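Long-range contacts in BlEst2 (Bacillus licheniformis, PDB 6WPX), which probably hydrolyses ester bonds as an esterase or lipase of the alpha/beta-hydrolase clan, with activity restrained by its own C-terminal domain: residues Pro31-Gly37 and Ala80-His86; Leu102-Tyr106 and Ala134-Val138; Val407-Ser413 and Lys425-Ser431. All blocks are in the same frame, centred on the assembly; numbering follows the deposited sequence.

Contact 1. Residues Pro31-Gly37 and Ala80-His86; sequences PGYWFAG and AAFIDLH
How an edge strand closes a sheet is illustrated where strand 34-36 runs antiparallel to strand 80-83, with short axes 4.5 Å apart at closest and directions 162° apart. Ala-80 begins the ladder: its O accepts from Gly-37 N at 2.7 Å, while a water lying 2.7 Å from Gly-37 O receives a weak bond from Ala-80 N at 3.3 Å. Ala-81 faces Ala-36 in a non-hydrogen-bonded pair (CA to CA 4.0 Å), and its CB lies 4.1 Å from Trp-34 CE3. Phe-82 and Phe-35 form the hydrogen-bonded pair, with Phe-82 N to Phe-35 O at 2.8 Å and Phe-35 N to Phe-82 O at 2.9 Å. On their face, Phe-82 (m) sets its CB over the Phe-35 ring (p), 4.0 Å from the centroid; the two rings barely overlap, with planes at 28°. In this alpha/beta-hydrolase sheet 34-36 is the antiparallel edge strand; canonically that strand lies second from the edge, so 34-36 probably corresponds to it with none outside. Strand 50-53 flanks 80-83 across from 34-36, and helix 91-109 packs on the face bearing Trp-34, Ala-36 and Ile-83. Ile-83 pairs with Trp-34 without direct bonds (CA to CA 4.1 Å), their CB atoms 3.9 Å apart. Beyond the strand, Asp-84 N donates to Tyr-33 O at 2.8 Å and Asp-84 O accepts from Gly-32 N at 2.7 Å. The Asp-84 carboxylate bonds to Ser-60 OG and Asn-30 N. Leu-85 points away, and the His-86 ring (m) receives Pro-31 CB over its face, 3.9 Å from the centroid, a CH-pi contact.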
loop_
_atom_site.group_PDB
_atom_site.type_symbol
_atom_site.label_atom_id
_atom_site.label_comp_id
_atom_site.label_asym_id
_atom_site.label_seq_id
_atom_site.Cartn_x
_atom_site.Cartn_y
_atom_site.Cartn_z
ATOM N N PRO A 31 20.912 6.181 7.786
ATOM C CA PRO A 31 21.139 5.472 6.541
ATOM C C PRO A 31 22.589 5.084 6.249
ATOM O O PRO A 31 23.435 5.924 6.294
ATOM C CB PRO A 31 20.552 6.363 5.453
ATOM C CG PRO A 31 19.529 7.179 6.164
ATOM C CD PRO A 31 19.933 7.239 7.615
ATOM N N GLY A 32 22.787 3.811 5.928
ATOM C CA GLY A 32 24.113 3.264 5.649
ATOM C C GLY A 32 24.680 2.474 6.807
ATOM O O GLY A 32 25.501 1.573 6.608
ATOM N N TYR A 33 24.235 2.790 8.033
ATOM C CA TYR A 33 24.727 2.092 9.221
ATOM C C TYR A 33 24.174 0.676 9.315
ATOM O O TYR A 33 23.000 0.439 9.021
ATOM C CB TYR A 33 24.423 2.903 10.488
ATOM C CG TYR A 33 24.526 2.149 11.796
ATOM C CD1 TYR A 33 25.763 1.910 12.394
ATOM C CD2 TYR A 33 23.383 1.764 12.490
ATOM C CE1 TYR A 33 25.861 1.241 13.615
ATOM C CE2 TYR A 33 23.467 1.116 13.721
ATOM C CZ TYR A 33 24.708 0.862 14.283
ATOM O OH TYR A 33 24.801 0.235 15.503
ATOM N N TRP A 34 25.047 -0.266 9.688
ATOM C CA TRP A 34 24.638 -1.650 9.922
ATOM C C TRP A 34 25.446 -2.209 11.074
ATOM O O TRP A 34 26.536 -1.716 11.356
ATOM C CB TRP A 34 24.773 -2.526 8.662
ATOM C CG TRP A 34 26.185 -2.749 8.211
ATOM C CD1 TRP A 34 26.897 -1.985 7.329
ATOM C CD2 TRP A 34 27.057 -3.822 8.611
ATOM N NE1 TRP A 34 28.132 -2.552 7.106
ATOM C CE2 TRP A 34 28.263 -3.671 7.892
ATOM C CE3 TRP A 34 26.910 -4.933 9.470
ATOM C CZ2 TRP A 34 29.351 -4.541 8.065
ATOM C CZ3 TRP A 34 27.968 -5.821 9.604
ATOM C CH2 TRP A 34 29.182 -5.608 8.929
ATOM N N PHE A 35 24.908 -3.234 11.751
ATOM C CA PHE A 35 25.611 -3.869 12.862
ATOM C C PHE A 35 25.242 -5.332 12.905
ATOM O O PHE A 35 24.156 -5.704 12.480
ATOM C CB PHE A 35 25.266 -3.174 14.196
ATOM C CG PHE A 35 23.804 -3.258 14.591
ATOM C CD1 PHE A 35 22.882 -2.332 14.113
ATOM C CD2 PHE A 35 23.357 -4.246 15.469
ATOM C CE1 PHE A 35 21.530 -2.416 14.472
ATOM C CE2 PHE A 35 22.002 -4.330 15.822
ATOM C CZ PHE A 35 21.107 -3.406 15.335
ATOM N N ALA A 36 26.119 -6.147 13.483
ATOM C CA ALA A 36 25.879 -7.570 13.627
ATOM C C ALA A 36 25.148 -7.838 14.947
ATOM O O ALA A 36 25.387 -7.155 15.940
ATOM C CB ALA A 36 27.195 -8.326 13.594
ATOM N N GLY A 37 24.265 -8.834 14.941
ATOM C CA GLY A 37 23.598 -9.310 16.143
ATOM C C GLY A 37 24.608 -10.119 16.936
ATOM O O GLY A 37 25.753 -10.290 16.492
ATOM N N ALA A 80 23.416 -12.755 12.456
ATOM C CA ALA A 80 22.542 -11.790 11.814
ATOM C C ALA A 80 23.165 -10.432 11.788
ATOM O O ALA A 80 24.078 -10.161 12.565
ATOM C CB ALA A 80 21.194 -11.734 12.551
ATOM N N ALA A 81 22.681 -9.575 10.885
ATOM C CA ALA A 81 23.111 -8.180 10.757
ATOM C C ALA A 81 21.861 -7.354 10.461
ATOM O O ALA A 81 20.870 -7.889 9.981
ATOM C CB ALA A 81 24.158 -8.027 9.653
ATOM N N PHE A 82 21.870 -6.098 10.866
ATOM C CA PHE A 82 20.704 -5.218 10.738
ATOM C C PHE A 82 21.202 -3.950 10.112
ATOM O O PHE A 82 22.246 -3.452 10.517
ATOM C CB PHE A 82 20.098 -4.948 12.143
ATOM C CG PHE A 82 19.736 -6.229 12.871
ATOM C CD1 PHE A 82 20.683 -6.914 13.626
ATOM C CD2 PHE A 82 18.466 -6.779 12.748
ATOM C CE1 PHE A 82 20.365 -8.132 14.249
ATOM C CE2 PHE A 82 18.135 -7.985 13.391
ATOM C CZ PHE A 82 19.092 -8.670 14.109
ATOM N N ILE A 83 20.479 -3.435 9.121
ATOM C CA ILE A 83 20.903 -2.254 8.384
ATOM C C ILE A 83 19.853 -1.142 8.393
ATOM O O ILE A 83 18.648 -1.408 8.404
ATOM C CB ILE A 83 21.303 -2.680 6.932
ATOM C CG1 ILE A 83 21.975 -1.506 6.154
ATOM C CG2 ILE A 83 20.090 -3.290 6.157
ATOM C CD1 ILE A 83 22.713 -1.874 4.915
ATOM N N ASP A 84 20.331 0.107 8.376
ATOM C CA ASP A 84 19.489 1.270 8.225
ATOM C C ASP A 84 19.695 1.702 6.779
ATOM O O ASP A 84 20.829 1.949 6.367
ATOM C CB ASP A 84 19.938 2.434 9.129
ATOM C CG ASP A 84 19.661 2.252 10.602
ATOM O OD1 ASP A 84 18.972 1.290 10.955
ATOM O OD2 ASP A 84 20.123 3.095 11.403
ATOM N N LEU A 85 18.617 1.762 6.011
ATOM C CA LEU A 85 18.630 2.300 4.653
ATOM C C LEU A 85 17.893 3.601 4.775
ATOM O O LEU A 85 17.589 4.006 5.906
ATOM C CB LEU A 85 17.933 1.353 3.655
ATOM C CG LEU A 85 18.549 -0.055 3.481
ATOM C CD1 LEU A 85 17.791 -0.838 2.423
ATOM C CD2 LEU A 85 20.056 0.026 3.103
ATOM N N HIS A 86 17.609 4.281 3.651
ATOM C CA HIS A 86 16.847 5.514 3.720
ATOM C C HIS A 86 15.387 5.203 4.034
ATOM O O HIS A 86 14.768 4.362 3.375
ATOM C CB HIS A 86 16.933 6.326 2.428
ATOM C CG HIS A 86 18.305 6.833 2.108
ATOM N ND1 HIS A 86 18.839 7.921 2.769
ATOM C CD2 HIS A 86 19.179 6.432 1.154
ATOM C CE1 HIS A 86 20.043 8.098 2.252
ATOM N NE2 HIS A 86 20.292 7.228 1.278
HETATM O O HOH W 1 25.897 -12.294 14.652
#

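Contact 2. Residues Leu102-Tyr106 and Ala134-Val138; sequences LREIY and AYHYV
In the alpha/beta-hydrolase fold, successive beta-alpha-beta connections bring helices against the loops that feed neighbouring strands; here helix 91-109, represented by 102-106, meets the 134-138 turn that leads into strand 138-144. The turn has helical angles at Ala-134 to His-136 and is closed by Tyr-137 N to Ala-134 O at 2.9 Å. Tyr-137 (chi1 -43°) has the largest area buried by the other segment (122 Å²), packed against the helix with Arg-103 over one ring face and Tyr-106 meeting it obliquely. Tyr-106 (t) brings CG to 3.5 Å from Tyr-137 CD1, the ring planes at 51° and centroids 5.4 Å apart. Leu-102 (m, t) points inward, its CD1 3.8 Å from Ala-134 CB and 3.9 Å from Val-138 CG2, in an apolar layer continued by Val-113 and Leu-115 of strand 113-118. Arg-103 CA lies almost on the Tyr-137 ring normal, 3.9 Å from the centroid, and the extended arginine side chain ends with NH1 donating to Tyr-137 OH at 2.8 Å.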
loop_
_atom_site.group_PDB
_atom_site.type_symbol
_atom_site.label_atom_id
_atom_site.label_comp_id
_atom_site.label_asym_id
_atom_site.label_seq_id
_atom_site.Cartn_x
_atom_site.Cartn_y
_atom_site.Cartn_z
ATOM N N LEU A 102 26.186 -4.632 1.526
ATOM C CA LEU A 102 26.188 -6.099 1.457
ATOM C C LEU A 102 27.592 -6.615 1.141
ATOM O O LEU A 102 27.971 -7.666 1.631
ATOM C CB LEU A 102 25.150 -6.651 0.473
ATOM C CG LEU A 102 23.682 -6.575 0.924
ATOM C CD1 LEU A 102 22.756 -6.900 -0.243
ATOM C CD2 LEU A 102 23.411 -7.509 2.098
ATOM N N ARG A 103 28.391 -5.832 0.406
ATOM C CA ARG A 103 29.781 -6.189 0.141
ATOM C C ARG A 103 30.547 -6.223 1.486
ATOM O O ARG A 103 31.286 -7.176 1.733
ATOM C CB ARG A 103 30.415 -5.187 -0.849
ATOM C CG ARG A 103 31.830 -5.607 -1.211
ATOM C CD ARG A 103 32.544 -4.660 -2.133
ATOM N NE ARG A 103 33.939 -5.076 -2.323
ATOM C CZ ARG A 103 34.355 -6.016 -3.176
ATOM N NH1 ARG A 103 33.478 -6.697 -3.905
ATOM N NH2 ARG A 103 35.646 -6.309 -3.270
ATOM N N GLU A 104 30.349 -5.200 2.357
ATOM C CA GLU A 104 30.976 -5.114 3.692
ATOM C C GLU A 104 30.451 -6.231 4.603
ATOM O O GLU A 104 31.216 -6.816 5.368
ATOM C CB GLU A 104 30.676 -3.769 4.366
ATOM C CG GLU A 104 31.134 -2.534 3.613
ATOM C CD GLU A 104 30.756 -1.230 4.288
ATOM O OE1 GLU A 104 30.139 -1.262 5.378
ATOM O OE2 GLU A 104 31.066 -0.164 3.709
ATOM N N ILE A 105 29.153 -6.537 4.520
ATOM C CA ILE A 105 28.564 -7.594 5.337
ATOM C C ILE A 105 29.129 -8.961 4.911
ATOM O O ILE A 105 29.500 -9.768 5.771
ATOM C CB ILE A 105 27.016 -7.533 5.336
ATOM C CG1 ILE A 105 26.520 -6.178 5.917
ATOM C CG2 ILE A 105 26.439 -8.705 6.125
ATOM C CD1 ILE A 105 24.991 -5.794 5.568
ATOM N N TYR A 106 29.219 -9.195 3.586
ATOM C CA TYR A 106 29.790 -10.408 3.016
ATOM C C TYR A 106 31.239 -10.576 3.503
ATOM O O TYR A 106 31.631 -11.680 3.879
ATOM C CB TYR A 106 29.756 -10.359 1.477
ATOM C CG TYR A 106 30.489 -11.509 0.823
ATOM C CD1 TYR A 106 29.891 -12.759 0.695
ATOM C CD2 TYR A 106 31.779 -11.347 0.323
ATOM C CE1 TYR A 106 30.568 -13.828 0.108
ATOM C CE2 TYR A 106 32.462 -12.404 -0.272
ATOM C CZ TYR A 106 31.856 -13.648 -0.369
ATOM O OH TYR A 106 32.521 -14.698 -0.953
ATOM N N ALA A 134 24.217 -6.991 -6.304
ATOM C CA ALA A 134 24.489 -7.530 -4.962
ATOM C C ALA A 134 24.265 -9.048 -4.866
ATOM O O ALA A 134 24.573 -9.637 -3.825
ATOM C CB ALA A 134 23.659 -6.812 -3.910
ATOM N N TYR A 135 23.765 -9.696 -5.951
ATOM C CA TYR A 135 23.516 -11.153 -5.949
ATOM C C TYR A 135 24.785 -11.948 -5.550
ATOM O O TYR A 135 24.668 -13.029 -4.989
ATOM C CB TYR A 135 22.935 -11.646 -7.296
ATOM C CG TYR A 135 23.909 -11.568 -8.451
ATOM C CD1 TYR A 135 24.771 -12.619 -8.735
ATOM C CD2 TYR A 135 23.971 -10.438 -9.257
ATOM C CE1 TYR A 135 25.709 -12.525 -9.766
ATOM C CE2 TYR A 135 24.876 -10.348 -10.309
ATOM C CZ TYR A 135 25.749 -11.386 -10.552
ATOM O OH TYR A 135 26.616 -11.267 -11.606
ATOM N N HIS A 136 25.992 -11.392 -5.822
ATOM C CA HIS A 136 27.286 -12.005 -5.466
ATOM C C HIS A 136 27.389 -12.306 -3.964
ATOM O O HIS A 136 28.104 -13.225 -3.570
ATOM C CB HIS A 136 28.441 -11.041 -5.846
ATOM C CG HIS A 136 28.600 -10.818 -7.322
ATOM N ND1 HIS A 136 29.036 -11.829 -8.166
ATOM C CD2 HIS A 136 28.377 -9.706 -8.056
ATOM C CE1 HIS A 136 29.042 -11.307 -9.377
ATOM N NE2 HIS A 136 28.652 -10.031 -9.359
ATOM N N TYR A 137 26.686 -11.509 -3.124
ATOM C CA TYR A 137 26.791 -11.567 -1.669
ATOM C C TYR A 137 25.627 -12.220 -0.980
ATOM O O TYR A 137 25.642 -12.371 0.243
ATOM C CB TYR A 137 27.019 -10.132 -1.125
ATOM C CG TYR A 137 28.031 -9.346 -1.938
ATOM C CD1 TYR A 137 29.354 -9.774 -2.048
ATOM C CD2 TYR A 137 27.645 -8.229 -2.678
ATOM C CE1 TYR A 137 30.276 -9.093 -2.841
ATOM C CE2 TYR A 137 28.559 -7.538 -3.477
ATOM C CZ TYR A 137 29.877 -7.969 -3.546
ATOM O OH TYR A 137 30.798 -7.301 -4.312
ATOM N N VAL A 138 24.599 -12.587 -1.753
ATOM C CA VAL A 138 23.335 -13.095 -1.217
ATOM C C VAL A 138 22.970 -14.436 -1.787
ATOM O O VAL A 138 23.011 -14.618 -2.998
ATOM C CB VAL A 138 22.199 -12.037 -1.420
ATOM C CG1 VAL A 138 20.833 -12.554 -0.937
ATOM C CG2 VAL A 138 22.544 -10.713 -0.740
#

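Contact 3. Residues Val407-Ser413 and Lys425-Ser431; sequences VKASVRS and KSLKPAS
Val-411 (t) leans on Leu-427 (m, t), its CB 4.3 Å from Leu-427 CG, on a face of the sheet shared with Ala-409, Ala-430, Ser-413 and Lys-425; helix 432-438 packs on the same face, Leu-435 touching Val-411. Both segments are extended and antiparallel, their short axes 4.3 Å apart at closest and their directions at 151°. At one end Ser-413 and Lys-425 form a hydrogen-bonded pair, with Ser-413 N to Lys-425 O and Lys-425 N to Ser-413 O both at 2.9 Å, and Ser-413 OG is 3.4 Å from Lys-425 CB. Next comes the non-hydrogen-bonded pair of Arg-412 with Ser-426, CA atoms 4.4 Å apart, whose side chains share the other face; Ser-426 OG lies over the arginine guanidinium, 3.9 Å from Arg-412 CG. Leu-427 N then donates to Val-411 O at 2.7 Å. Further on, Ala-409 N to Ala-430 O measures 2.7 Å and Ala-430 N to Ala-409 O 3.2 Å. Between these bonds the register slips: Ser-410 stands alone against two residues, Lys-428 and Pro-429, with Ser-410 CB 3.8 Å from Pro-429 CA. A water fills the gap, accepting from Val-411 N at 2.9 Å and lying 2.7 Å from Lys-428 O and 3.1 Å from Ala-409 O. Pro-429 N faces away from 407-413, so its missing amide hydrogen costs no bond there. On its far edge strand 407-417 bonds to strand 445-456, so 420-431 is the outer strand. The whole exemplifies a beta hairpin at a sheet edge, with a beta bulge whose gap is bridged by a water.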
loop_
_atom_site.group_PDB
_atom_site.type_symbol
_atom_site.label_atom_id
_atom_site.label_comp_id
_atom_site.label_asym_id
_atom_site.label_seq_id
_atom_site.Cartn_x
_atom_site.Cartn_y
_atom_site.Cartn_z
ATOM N N VAL A 407 -25.392 7.757 -16.303
ATOM C CA VAL A 407 -24.027 7.693 -15.712
ATOM C C VAL A 407 -23.146 8.855 -16.157
ATOM O O VAL A 407 -22.901 8.991 -17.342
ATOM C CB VAL A 407 -23.295 6.364 -15.988
ATOM C CG1 VAL A 407 -21.882 6.405 -15.428
ATOM C CG2 VAL A 407 -24.043 5.144 -15.492
ATOM N N LYS A 408 -22.594 9.580 -15.189
ATOM C CA LYS A 408 -21.687 10.697 -15.443
ATOM C C LYS A 408 -20.323 10.385 -14.808
ATOM O O LYS A 408 -20.259 9.622 -13.831
ATOM C CB LYS A 408 -22.250 12.011 -14.878
ATOM C CG LYS A 408 -23.478 12.534 -15.625
ATOM C CD LYS A 408 -23.115 13.348 -16.873
ATOM C CE LYS A 408 -24.338 13.745 -17.664
ATOM N NZ LYS A 408 -23.973 14.321 -18.983
ATOM N N ALA A 409 -19.239 10.951 -15.383
ATOM C CA ALA A 409 -17.870 10.773 -14.920
ATOM C C ALA A 409 -17.095 12.066 -15.046
ATOM O O ALA A 409 -16.970 12.599 -16.145
ATOM C CB ALA A 409 -17.182 9.690 -15.722
ATOM N N SER A 410 -16.580 12.577 -13.926
ATOM C CA SER A 410 -15.756 13.792 -13.912
ATOM C C SER A 410 -14.324 13.359 -13.575
ATOM O O SER A 410 -14.120 12.507 -12.703
ATOM C CB SER A 410 -16.302 14.822 -12.928
ATOM O OG SER A 410 -16.264 14.322 -11.604
ATOM N N VAL A 411 -13.350 13.846 -14.329
ATOM C CA VAL A 411 -11.952 13.465 -14.178
ATOM C C VAL A 411 -11.086 14.553 -13.527
ATOM O O VAL A 411 -11.136 15.707 -13.948
ATOM C CB VAL A 411 -11.387 13.018 -15.552
ATOM C CG1 VAL A 411 -9.890 12.718 -15.477
ATOM C CG2 VAL A 411 -12.147 11.806 -16.073
ATOM N N ARG A 412 -10.301 14.169 -12.509
ATOM C CA ARG A 412 -9.297 14.984 -11.814
ATOM C C ARG A 412 -8.010 14.186 -11.947
ATOM O O ARG A 412 -8.034 12.970 -11.771
ATOM C CB ARG A 412 -9.642 15.191 -10.335
ATOM C CG ARG A 412 -10.653 16.301 -10.118
ATOM C CD ARG A 412 -11.282 16.256 -8.731
ATOM N NE ARG A 412 -12.492 17.069 -8.726
ATOM C CZ ARG A 412 -12.539 18.337 -8.341
ATOM N NH1 ARG A 412 -13.669 19.025 -8.447
ATOM N NH2 ARG A 412 -11.458 18.930 -7.851
ATOM N N SER A 413 -6.920 14.832 -12.362
ATOM C CA SER A 413 -5.675 14.107 -12.540
ATOM C C SER A 413 -4.446 14.912 -12.121
ATOM O O SER A 413 -4.495 16.144 -12.033
ATOM C CB SER A 413 -5.538 13.617 -13.981
ATOM O OG SER A 413 -5.512 14.736 -14.847
ATOM N N LYS A 425 -4.957 18.590 -13.521
ATOM C CA LYS A 425 -6.127 18.865 -14.368
ATOM C C LYS A 425 -7.423 18.521 -13.667
ATOM O O LYS A 425 -7.476 17.585 -12.857
ATOM C CB LYS A 425 -6.090 18.010 -15.641
ATOM C CG LYS A 425 -5.067 18.348 -16.695
ATOM C CD LYS A 425 -5.193 17.298 -17.797
ATOM C CE LYS A 425 -4.246 17.498 -18.947
ATOM N NZ LYS A 425 -4.397 16.427 -19.964
ATOM N N SER A 426 -8.489 19.241 -14.056
ATOM C CA SER A 426 -9.839 18.979 -13.589
ATOM C C SER A 426 -10.763 19.112 -14.807
ATOM O O SER A 426 -10.629 20.086 -15.560
ATOM C CB SER A 426 -10.243 19.969 -12.498
ATOM O OG SER A 426 -11.508 19.590 -11.979
ATOM N N LEU A 427 -11.649 18.122 -15.035
ATOM C CA LEU A 427 -12.575 18.134 -16.169
ATOM C C LEU A 427 -14.005 18.016 -15.668
ATOM O O LEU A 427 -14.291 17.193 -14.788
ATOM C CB LEU A 427 -12.323 17.003 -17.180
ATOM C CG LEU A 427 -10.955 16.694 -17.791
ATOM C CD1 LEU A 427 -11.120 15.932 -19.084
ATOM C CD2 LEU A 427 -10.175 17.904 -18.135
ATOM N N LYS A 428 -14.911 18.804 -16.268
ATOM C CA LYS A 428 -16.327 18.811 -15.923
ATOM C C LYS A 428 -16.969 17.428 -16.156
ATOM O O LYS A 428 -16.448 16.668 -16.993
ATOM C CB LYS A 428 -17.091 19.932 -16.662
ATOM C CG LYS A 428 -17.387 19.673 -18.139
ATOM C CD LYS A 428 -18.466 20.636 -18.674
ATOM C CE LYS A 428 -18.599 20.583 -20.183
ATOM N NZ LYS A 428 -18.991 19.225 -20.668
ATOM N N PRO A 429 -18.098 17.107 -15.464
ATOM C CA PRO A 429 -18.744 15.797 -15.682
ATOM C C PRO A 429 -19.228 15.610 -17.110
ATOM O O PRO A 429 -19.631 16.561 -17.767
ATOM C CB PRO A 429 -19.929 15.810 -14.704
ATOM C CG PRO A 429 -19.574 16.832 -13.679
ATOM C CD PRO A 429 -18.829 17.887 -14.445
ATOM N N ALA A 430 -19.121 14.391 -17.606
ATOM C CA ALA A 430 -19.564 14.045 -18.953
ATOM C C ALA A 430 -20.037 12.595 -18.886
ATOM O O ALA A 430 -19.814 11.936 -17.869
ATOM C CB ALA A 430 -18.403 14.179 -19.934
ATOM N N SER A 431 -20.655 12.083 -19.964
ATOM C CA SER A 431 -21.097 10.685 -20.025
ATOM C C SER A 431 -19.896 9.738 -20.168
ATOM O O SER A 431 -18.809 10.185 -20.548
ATOM C CB SER A 431 -22.076 10.487 -21.180
ATOM O OG SER A 431 -21.512 10.878 -22.421
HETATM O O HOH W 2 -14.647 14.619 -16.757
#

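Overall arrangement
Contacts 1 and 2 are neighbours in the alpha/beta-hydrolase part, their centres 13 Å apart, and contact 1 closes before contact 2 opens along the chain. Helix 91-109, which follows strand 80-83, connects them: Trp-34 NE1 probably bonds to Glu-104 OE1 at 2.9 Å, and Ile-105 CG1 packs 3.6 Å from Trp-34 CD2. This single helix thus joins the sheet edge to the turn before strand 138-144. Contact 3 comes last and lies across the chain's centre, about 48 Å and 50 Å from the centres of contacts 1 and 2, in a separate antiparallel sheet. That separation is consistent with a presumably catalytic alpha/beta-hydrolase fold followed by a C-terminal domain, to which autoinhibitory effects have been attributed.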